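Local coordinates for phosphodiesterase (Trypanosoma brucei brucei, PDB 5H2Q), which is an all-helical member of the cyclic nucleotide phosphodiesterase family that holds a zinc ion, a magnesium ion and the ligand LLI, at residues Arg53-Ser58 / Glu69-Phe74; Pro304-Ile309 / Gln315-Thr320; Ile75-Lys80 / Leu172-Ser177. All coordinates share one frame; numbering follows the deposited sequence.

Interaction 1: residues Arg53-Ser58 / Glu69-Phe74; sequences RLLLGS and EVLLNF
Leu56 and Leu71 lie antiparallel, each side chain running alongside the other. The closest touch is between Leu56 CD2 and Leu71 CD2, 3.7 Å apart, and Leu56 CG follows at 3.9 Å from the same Leu71 CD2. Leu71 drives the contact from helix 68-80: its CB is directed toward 53-58, and with CG anti to the backbone N (chi1 176°) CD2 is set against Leu56 and the CB of Leu55, and CD1 against Leu55 CD2. Leu55 meets it differently, the two side chains crossing at about a right angle. Here Leu55 CB lies 4.0 Å from Leu71 CD2. One methyl, Leu55 CD2, comes within 3.9 Å of Leu71 CD1, but Leu55 was modelled in two conformers, so that touch describes only one of them and is doubtful.

Branched leucine suits all three places, since two methyls on a short stem can fill two directions at once. The backbones stay well apart, with the CA atoms of Leu56 and Leu71 8.4 Å from each other, and side chains alone bridge the distance. Ile123 of helix 115-127 touches both Leu55 and Leu71, extending the same apolar patch. Past the leucines, Ser58 turns back on its own helix: its OG donates to Leu55 O at 2.6 Å, a carbonyl that Ser58 N also reaches. The contact between 53-58 and 69-74 is therefore apolar. Its cohesion comes from dispersion and the exclusion of water, which set no strict direction and are compatible with the two positions modelled for Leu55.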
loop_
_atom_site.group_PDB
_atom_site.type_symbol
_atom_site.label_atom_id
_atom_site.label_comp_id
_atom_site.label_asym_id
_atom_site.label_seq_id
_atom_site.Cartn_x
_atom_site.Cartn_y
_atom_site.Cartn_z
ATOM N N ARG A 53 -1.699 15.315 -7.329
ATOM C CA ARG A 53 -2.838 15.661 -8.169
ATOM C C ARG A 53 -4.041 14.779 -7.924
ATOM O O ARG A 53 -5.171 15.270 -7.986
ATOM C CB ARG A 53 -2.435 15.695 -9.650
ATOM C CG ARG A 53 -1.400 16.753 -9.985
ATOM C CD ARG A 53 -1.884 18.145 -9.605
ATOM N NE ARG A 53 -0.853 19.170 -9.768
ATOM C CZ ARG A 53 -1.046 20.467 -9.540
ATOM N NH1 ARG A 53 -0.060 21.334 -9.729
ATOM N NH2 ARG A 53 -2.229 20.908 -9.126
ATOM N N LEU A 54 -3.825 13.493 -7.623
ATOM C CA LEU A 54 -4.954 12.611 -7.309
ATOM C C LEU A 54 -5.694 13.131 -6.071
ATOM O O LEU A 54 -6.913 13.293 -6.091
ATOM C CB LEU A 54 -4.451 11.191 -7.046
ATOM C CG LEU A 54 -5.506 10.144 -6.712
ATOM C CD1 LEU A 54 -6.401 9.831 -7.949
ATOM C CD2 LEU A 54 -4.851 8.893 -6.196
ATOM N N LEU A 55 -4.935 13.430 -5.014
ATOM C CA LEU A 55 -5.518 13.892 -3.760
ATOM C C LEU A 55 -6.098 15.311 -3.873
ATOM O O LEU A 55 -7.231 15.530 -3.465
ATOM C CB LEU A 55 -4.510 13.740 -2.618
ATOM C CG LEU A 55 -4.390 12.337 -1.967
ATOM C CD1 LEU A 55 -4.319 11.196 -2.994
ATOM C CD2 LEU A 55 -3.197 12.269 -1.032
ATOM N N LEU A 56 -5.372 16.261 -4.475
ATOM C CA LEU A 56 -5.970 17.614 -4.598
ATOM C C LEU A 56 -7.218 17.567 -5.494
ATOM O O LEU A 56 -8.198 18.273 -5.232
ATOM C CB LEU A 56 -4.966 18.616 -5.208
ATOM C CG LEU A 56 -3.948 19.261 -4.308
ATOM C CD1 LEU A 56 -3.260 20.405 -5.052
ATOM C CD2 LEU A 56 -4.553 19.779 -2.991
ATOM N N GLY A 57 -7.175 16.705 -6.523
ATOM C CA GLY A 57 -8.248 16.542 -7.492
ATOM C C GLY A 57 -9.544 16.074 -6.875
ATOM O O GLY A 57 -10.616 16.450 -7.350
ATOM N N SER A 58 -9.443 15.284 -5.789
ATOM C CA SER A 58 -10.565 14.705 -5.046
ATOM C C SER A 58 -11.315 15.744 -4.239
ATOM O O SER A 58 -12.514 15.582 -4.042
ATOM C CB SER A 58 -10.097 13.586 -4.119
ATOM O OG SER A 58 -9.353 14.028 -2.994
ATOM N N GLU A 69 0.199 23.270 0.164
ATOM C CA GLU A 69 1.614 23.219 0.536
ATOM C C GLU A 69 1.907 22.136 1.566
ATOM O O GLU A 69 2.964 21.495 1.476
ATOM C CB GLU A 69 2.121 24.600 1.016
ATOM C CG GLU A 69 2.242 25.589 -0.137
ATOM C CD GLU A 69 2.759 26.978 0.205
ATOM O OE1 GLU A 69 2.141 27.971 -0.244
ATOM O OE2 GLU A 69 3.814 27.072 0.869
ATOM N N VAL A 70 0.980 21.918 2.523
ATOM C CA VAL A 70 1.180 20.898 3.574
ATOM C C VAL A 70 1.111 19.514 2.910
ATOM O O VAL A 70 1.963 18.665 3.166
ATOM C CB VAL A 70 0.218 21.055 4.782
ATOM C CG1 VAL A 70 0.218 19.803 5.662
ATOM C CG2 VAL A 70 0.626 22.276 5.626
ATOM N N LEU A 71 0.143 19.325 2.021
ATOM C CA LEU A 71 0.008 18.043 1.315
ATOM C C LEU A 71 1.291 17.759 0.512
ATOM O O LEU A 71 1.834 16.653 0.586
ATOM C CB LEU A 71 -1.237 18.051 0.415
ATOM C CG LEU A 71 -1.426 16.785 -0.457
ATOM C CD1 LEU A 71 -1.746 15.555 0.397
ATOM C CD2 LEU A 71 -2.519 17.013 -1.525
ATOM N N LEU A 72 1.812 18.775 -0.191
ATOM C CA LEU A 72 3.033 18.563 -0.958
ATOM C C LEU A 72 4.220 18.273 -0.058
ATOM O O LEU A 72 4.944 17.329 -0.330
ATOM C CB LEU A 72 3.321 19.710 -1.940
ATOM C CG LEU A 72 4.504 19.415 -2.907
ATOM C CD1 LEU A 72 4.271 18.143 -3.760
ATOM C CD2 LEU A 72 4.796 20.596 -3.776
ATOM N N ASN A 73 4.405 19.045 1.040
ATOM C CA ASN A 73 5.491 18.813 1.995
ATOM C C ASN A 73 5.412 17.401 2.548
ATOM O O ASN A 73 6.419 16.696 2.616
ATOM C CB ASN A 73 5.398 19.792 3.146
ATOM C CG ASN A 73 5.918 21.154 2.801
ATOM O OD1 ASN A 73 6.665 21.326 1.837
ATOM N ND2 ASN A 73 5.598 22.132 3.645
ATOM N N PHE A 74 4.195 16.960 2.873
ATOM C CA PHE A 74 4.005 15.617 3.386
ATOM C C PHE A 74 4.432 14.559 2.352
ATOM O O PHE A 74 5.148 13.641 2.711
ATOM C CB PHE A 74 2.545 15.431 3.829
ATOM C CG PHE A 74 2.181 13.993 4.108
ATOM C CD1 PHE A 74 2.486 13.408 5.333
ATOM C CD2 PHE A 74 1.555 13.215 3.135
ATOM C CE1 PHE A 74 2.173 12.068 5.571
ATOM C CE2 PHE A 74 1.220 11.885 3.383
ATOM C CZ PHE A 74 1.505 11.335 4.610
#

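Interaction 2: residues Pro304-Ile309 / Gln315-Thr320; sequences PFFQKI and QGMQWT
Phe306 is the first residue of 304-309 to reach across, and its ring meets both Thr320 and Met317. Just before it, Phe305 places CD2 over the centre of one face of the Phe306 ring, 3.9 Å above the plane, which probably restrains the ring's rotation. The CB of Phe306 points toward 315-320, with CG anti to its own carbonyl carbon (chi1 -75°), and the Phe306 and Thr320 side chains cross at about a right angle. Thr320 OG1 approaches obliquely and lies 3.2 Å from Phe306 CD1, a close contact between a hydroxyl and a ring carbon. Further round the same ring, the methyl of Met317 lies at the edge, near the ring plane, with Met317 CE 4.0 Å from Phe306 CE1.

Gln307 starts off away from the partner, and its NE2 bonds to Asp311 within its own helix. At Ile309, CD1 comes to 4.3 Å from Met317 CE. The flexible methionine thus serves two neighbours about one helical turn apart, its chain bending at the sulfur (chi3 73°) to bring CE against both. Threonine suits its place because its hydroxyl is spent locally, Thr320 OG1 donating to Met317 O at 2.6 Å with a C=O...donor angle of 164°. Thr320 N reaches the same carbonyl, so two bonds grip Met317 O just ahead of Thr320 in helix 318-334.

Val236 and Ala240 of helix 227-242 back this apolar cluster through Ile309 and Phe306. Two helices, 290-312 and 318-334, joined by a short turn and packed through side chains at its base, make a helical hairpin near the C-terminal end of the all-helical phosphodiesterase fold.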
loop_
_atom_site.group_PDB
_atom_site.type_symbol
_atom_site.label_atom_id
_atom_site.label_comp_id
_atom_site.label_asym_id
_atom_site.label_seq_id
_atom_site.Cartn_x
_atom_site.Cartn_y
_atom_site.Cartn_z
ATOM N N PRO A 304 -8.910 -16.007 -2.871
ATOM C CA PRO A 304 -9.886 -16.136 -1.775
ATOM C C PRO A 304 -10.180 -14.801 -1.097
ATOM O O PRO A 304 -11.331 -14.518 -0.811
ATOM C CB PRO A 304 -9.215 -17.126 -0.800
ATOM C CG PRO A 304 -8.221 -17.850 -1.630
ATOM C CD PRO A 304 -7.728 -16.859 -2.620
ATOM N N PHE A 305 -9.148 -13.956 -0.887
ATOM C CA PHE A 305 -9.347 -12.651 -0.253
ATOM C C PHE A 305 -10.378 -11.784 -1.023
ATOM O O PHE A 305 -11.338 -11.314 -0.412
ATOM C CB PHE A 305 -8.002 -11.913 -0.098
ATOM C CG PHE A 305 -8.123 -10.507 0.439
ATOM C CD1 PHE A 305 -8.217 -10.272 1.801
ATOM C CD2 PHE A 305 -8.181 -9.419 -0.428
ATOM C CE1 PHE A 305 -8.311 -8.965 2.300
ATOM C CE2 PHE A 305 -8.276 -8.112 0.068
ATOM C CZ PHE A 305 -8.334 -7.896 1.426
ATOM N N PHE A 306 -10.166 -11.565 -2.329
ATOM C CA PHE A 306 -11.051 -10.690 -3.111
ATOM C C PHE A 306 -12.425 -11.304 -3.314
ATOM O O PHE A 306 -13.420 -10.604 -3.160
ATOM C CB PHE A 306 -10.435 -10.291 -4.440
ATOM C CG PHE A 306 -9.337 -9.252 -4.308
ATOM C CD1 PHE A 306 -9.646 -7.907 -4.118
ATOM C CD2 PHE A 306 -8.002 -9.611 -4.439
ATOM C CE1 PHE A 306 -8.629 -6.942 -4.031
ATOM C CE2 PHE A 306 -6.984 -8.647 -4.340
ATOM C CZ PHE A 306 -7.308 -7.317 -4.169
ATOM N N GLN A 307 -12.491 -12.616 -3.614
ATOM C CA GLN A 307 -13.789 -13.277 -3.778
ATOM C C GLN A 307 -14.660 -13.118 -2.526
ATOM O O GLN A 307 -15.828 -12.758 -2.656
ATOM C CB GLN A 307 -13.597 -14.778 -4.150
ATOM C CG GLN A 307 -14.893 -15.545 -4.460
ATOM C CD GLN A 307 -15.479 -15.158 -5.796
ATOM O OE1 GLN A 307 -15.005 -15.575 -6.860
ATOM N NE2 GLN A 307 -16.520 -14.338 -5.769
ATOM N N LYS A 308 -14.085 -13.359 -1.329
ATOM C CA LYS A 308 -14.769 -13.315 -0.034
ATOM C C LYS A 308 -15.227 -11.900 0.344
ATOM O O LYS A 308 -16.335 -11.737 0.872
ATOM C CB LYS A 308 -13.907 -13.910 1.087
ATOM C CG LYS A 308 -13.734 -15.438 1.021
ATOM C CD LYS A 308 -12.676 -15.897 2.037
ATOM C CE LYS A 308 -12.482 -17.398 2.076
ATOM N NZ LYS A 308 -11.406 -17.780 3.039
ATOM N N ILE A 309 -14.360 -10.886 0.118
ATOM C CA ILE A 309 -14.744 -9.525 0.486
ATOM C C ILE A 309 -15.810 -8.977 -0.476
ATOM O O ILE A 309 -16.708 -8.277 0.001
ATOM C CB ILE A 309 -13.547 -8.550 0.721
ATOM C CG1 ILE A 309 -12.853 -8.172 -0.604
ATOM C CG2 ILE A 309 -12.578 -9.125 1.777
ATOM C CD1 ILE A 309 -11.658 -7.154 -0.475
ATOM N N GLN A 315 -19.575 -5.569 -3.501
ATOM C CA GLN A 315 -20.068 -5.923 -4.830
ATOM C C GLN A 315 -19.486 -5.083 -5.941
ATOM O O GLN A 315 -19.280 -5.602 -7.033
ATOM C CB GLN A 315 -21.625 -5.890 -4.889
ATOM C CG GLN A 315 -22.330 -6.776 -3.859
ATOM C CD GLN A 315 -22.410 -8.223 -4.290
ATOM O OE1 GLN A 315 -23.370 -8.655 -4.941
ATOM N NE2 GLN A 315 -21.419 -9.013 -3.904
ATOM N N GLY A 316 -19.206 -3.800 -5.669
ATOM C CA GLY A 316 -18.625 -2.898 -6.659
ATOM C C GLY A 316 -17.192 -3.197 -7.053
ATOM O O GLY A 316 -16.727 -2.690 -8.076
ATOM N N MET A 317 -16.491 -4.044 -6.252
ATOM C CA MET A 317 -15.102 -4.460 -6.506
ATOM C C MET A 317 -15.024 -5.828 -7.229
ATOM O O MET A 317 -13.957 -6.432 -7.266
ATOM C CB MET A 317 -14.285 -4.473 -5.202
ATOM C CG MET A 317 -13.703 -3.106 -4.824
ATOM S SD MET A 317 -12.981 -3.161 -3.183
ATOM C CE MET A 317 -11.419 -4.155 -3.547
ATOM N N GLN A 318 -16.129 -6.279 -7.867
ATOM C CA GLN A 318 -16.175 -7.556 -8.608
ATOM C C GLN A 318 -15.081 -7.687 -9.698
ATOM O O GLN A 318 -14.588 -8.795 -9.919
ATOM C CB GLN A 318 -17.602 -7.773 -9.186
ATOM C CG GLN A 318 -17.809 -9.049 -10.039
ATOM C CD GLN A 318 -17.519 -10.339 -9.297
ATOM O OE1 GLN A 318 -17.970 -10.557 -8.164
ATOM N NE2 GLN A 318 -16.774 -11.229 -9.932
ATOM N N TRP A 319 -14.658 -6.560 -10.338
ATOM C CA TRP A 319 -13.624 -6.560 -11.377
ATOM C C TRP A 319 -12.284 -7.135 -10.879
ATOM O O TRP A 319 -11.494 -7.636 -11.702
ATOM C CB TRP A 319 -13.421 -5.152 -11.981
ATOM C CG TRP A 319 -12.409 -4.297 -11.250
ATOM C CD1 TRP A 319 -11.051 -4.355 -11.369
ATOM C CD2 TRP A 319 -12.684 -3.268 -10.283
ATOM N NE1 TRP A 319 -10.458 -3.446 -10.520
ATOM C CE2 TRP A 319 -11.438 -2.744 -9.865
ATOM C CE3 TRP A 319 -13.865 -2.725 -9.739
ATOM C CZ2 TRP A 319 -11.337 -1.701 -8.929
ATOM C CZ3 TRP A 319 -13.765 -1.697 -8.804
ATOM C CH2 TRP A 319 -12.513 -1.207 -8.396
ATOM N N THR A 320 -11.999 -6.967 -9.563
ATOM C CA THR A 320 -10.743 -7.430 -8.932
ATOM C C THR A 320 -10.676 -8.962 -9.039
ATOM O O THR A 320 -9.638 -9.504 -9.415
ATOM C CB THR A 320 -10.579 -6.944 -7.481
ATOM O OG1 THR A 320 -11.607 -7.461 -6.653
ATOM C CG2 THR A 320 -10.470 -5.423 -7.349
#

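Interaction 3: residues Ile75-Lys80 / Leu172-Ser177; sequences ILQCRK and LSDPES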
loop_
_atom_site.group_PDB
_atom_site.type_symbol
_atom_site.label_atom_id
_atom_site.label_comp_id
_atom_site.label_asym_id
_atom_site.label_seq_id
_atom_site.Cartn_x
_atom_site.Cartn_y
_atom_site.Cartn_z
ATOM N N ILE A 75 4.007 14.684 1.084
ATOM C CA ILE A 75 4.371 13.695 0.062
ATOM C C ILE A 75 5.881 13.639 -0.135
ATOM O O ILE A 75 6.460 12.550 -0.252
ATOM C CB ILE A 75 3.627 13.994 -1.260
ATOM C CG1 ILE A 75 2.097 13.796 -1.049
ATOM C CG2 ILE A 75 4.152 13.114 -2.397
ATOM C CD1 ILE A 75 1.232 14.383 -2.200
ATOM N N LEU A 76 6.531 14.815 -0.141
ATOM C CA LEU A 76 7.982 14.828 -0.318
ATOM C C LEU A 76 8.713 14.269 0.904
ATOM O O LEU A 76 9.712 13.569 0.730
ATOM C CB LEU A 76 8.501 16.220 -0.739
ATOM C CG LEU A 76 7.842 16.734 -2.052
ATOM C CD1 LEU A 76 8.186 18.158 -2.319
ATOM C CD2 LEU A 76 8.202 15.893 -3.236
ATOM N N GLN A 77 8.200 14.521 2.125
ATOM C CA GLN A 77 8.806 13.932 3.342
ATOM C C GLN A 77 8.669 12.399 3.285
ATOM O O GLN A 77 9.629 11.694 3.577
ATOM C CB GLN A 77 8.202 14.495 4.626
ATOM C CG GLN A 77 8.542 15.958 4.902
ATOM C CD GLN A 77 9.995 16.249 5.272
ATOM O OE1 GLN A 77 10.919 15.446 5.087
ATOM N NE2 GLN A 77 10.237 17.484 5.687
ATOM N N CYS A 78 7.509 11.881 2.822
ATOM C CA CYS A 78 7.327 10.438 2.636
ATOM C C CYS A 78 8.359 9.957 1.627
ATOM O O CYS A 78 9.046 9.003 1.887
ATOM C CB CYS A 78 5.918 10.104 2.143
ATOM S SG CYS A 78 4.645 10.262 3.413
ATOM N N ARG A 79 8.428 10.604 0.456
ATOM C CA ARG A 79 9.319 10.165 -0.623
ATOM C C ARG A 79 10.759 10.013 -0.161
ATOM O O ARG A 79 11.390 9.010 -0.474
ATOM C CB ARG A 79 9.251 11.161 -1.780
ATOM C CG ARG A 79 9.975 10.640 -3.014
ATOM C CD ARG A 79 9.814 11.558 -4.202
ATOM N NE ARG A 79 10.485 12.835 -3.973
ATOM C CZ ARG A 79 10.619 13.788 -4.892
ATOM N NH1 ARG A 79 10.078 13.639 -6.096
ATOM N NH2 ARG A 79 11.275 14.909 -4.606
ATOM N N LYS A 80 11.221 10.947 0.686
ATOM C CA LYS A 80 12.596 10.934 1.240
ATOM C C LYS A 80 12.914 9.680 2.038
ATOM O O LYS A 80 14.078 9.291 2.132
ATOM C CB LYS A 80 12.836 12.175 2.121
ATOM C CG LYS A 80 13.003 13.442 1.310
ATOM C CD LYS A 80 13.217 14.651 2.199
ATOM C CE LYS A 80 13.452 15.907 1.399
ATOM N NZ LYS A 80 14.679 15.817 0.562
ATOM N N LEU A 172 4.372 13.458 10.576
ATOM C CA LEU A 172 3.230 14.239 10.957
ATOM C C LEU A 172 3.467 15.140 12.186
ATOM O O LEU A 172 2.629 15.998 12.451
ATOM C CB LEU A 172 2.022 13.324 11.144
ATOM C CG LEU A 172 1.615 12.497 9.908
ATOM C CD1 LEU A 172 0.639 11.380 10.323
ATOM C CD2 LEU A 172 0.939 13.393 8.812
ATOM N N SER A 173 4.583 14.959 12.926
ATOM C CA SER A 173 4.876 15.783 14.108
ATOM C C SER A 173 5.339 17.186 13.704
ATOM O O SER A 173 5.337 18.069 14.544
ATOM C CB SER A 173 5.904 15.107 15.011
ATOM O OG SER A 173 7.198 15.110 14.430
ATOM N N ASP A 174 5.774 17.371 12.427
ATOM C CA ASP A 174 6.189 18.659 11.855
ATOM C C ASP A 174 4.913 19.347 11.341
ATOM O O ASP A 174 4.314 18.824 10.396
ATOM C CB ASP A 174 7.179 18.412 10.688
ATOM C CG ASP A 174 7.706 19.631 9.916
ATOM O OD1 ASP A 174 7.293 20.768 10.234
ATOM O OD2 ASP A 174 8.473 19.429 8.936
ATOM N N PRO A 175 4.471 20.494 11.917
ATOM C CA PRO A 175 3.235 21.134 11.424
ATOM C C PRO A 175 3.235 21.390 9.918
ATOM O O PRO A 175 2.176 21.409 9.312
ATOM C CB PRO A 175 3.208 22.474 12.188
ATOM C CG PRO A 175 3.915 22.158 13.495
ATOM C CD PRO A 175 5.042 21.245 13.070
ATOM N N GLU A 176 4.419 21.570 9.315
ATOM C CA GLU A 176 4.486 21.880 7.887
ATOM C C GLU A 176 4.200 20.678 7.000
ATOM O O GLU A 176 4.006 20.853 5.799
ATOM C CB GLU A 176 5.801 22.552 7.517
ATOM C CG GLU A 176 5.765 24.048 7.822
ATOM C CD GLU A 176 7.046 24.799 7.515
ATOM O OE1 GLU A 176 8.088 24.150 7.268
ATOM O OE2 GLU A 176 7.001 26.049 7.508
ATOM N N SER A 177 4.127 19.484 7.591
ATOM C CA SER A 177 3.786 18.261 6.845
ATOM C C SER A 177 2.654 17.509 7.538
ATOM O O SER A 177 2.379 16.346 7.205
ATOM C CB SER A 177 5.020 17.379 6.652
ATOM O OG SER A 177 5.722 17.145 7.862
HETATM O O HOH W 1 8.127 19.208 6.233
#
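Gln77, on helix 68-80, faces a loop that carries an Asx turn at Asp174, and it meets the loop in two quite different ways. Its closer-packed part is aliphatic: Gln77 CG lies 4.2 Å from Ser177 CB, each CB pointing toward the other segment. Serine is suited to this buried spot because it is small and its hydroxyl is cared for on its own side, where OG bonds to Ile171 O at the end of helix 159-172. Its CB makes the nearest approach to the glutamine.

The polar ends, by contrast, stay apart. Gln77 NE2 and Asp174 OD2 are 4.2 Å from each other, too far for a direct bond, and the amide and carboxylate planes are turned 64° apart. A water fills the gap: it accepts from Gln77 NE2 at 2.8 Å and donates to Asp174 OD2 at 2.7 Å. The bend of the glutamine chain at chi2 (-70°) carries the amide over to this water while CG stays against Ser177. A long, neutral amide suits a partly exposed helix face, able to pack with its stem and hydrogen-bond with its tip.

Asp174 divides its carboxylate between tasks. OD2 takes the water, whereas Asp174 OD1 closes the turn, met from above the carboxylate plane by Glu176 N at 3.1 Å, with an N-H...O angle of 154°.

Interactions 1 and 3 share helix 68-80 and sit on the same side of the molecule, their centres 12 Å apart. They also touch: Asn73 ND2 probably hydrogen-bonds to Glu176 O at 3.0 Å, and Phe74 CE1 packs on Leu172 CD2 at 3.7 Å. One helix thus joins helix 43-58 through Leu71 and the 172-177 loop through Asn73, Phe74 and, further along, Gln77. Interaction 2 is separate, its centre about 29 Å from that of interaction 1 and 34 Å from that of interaction 3, across the chain's centre from the latter. It does not touch the ligand directly: the Phe306 side chain is about 10 Å from LLI and about 13 Å from the zinc ion.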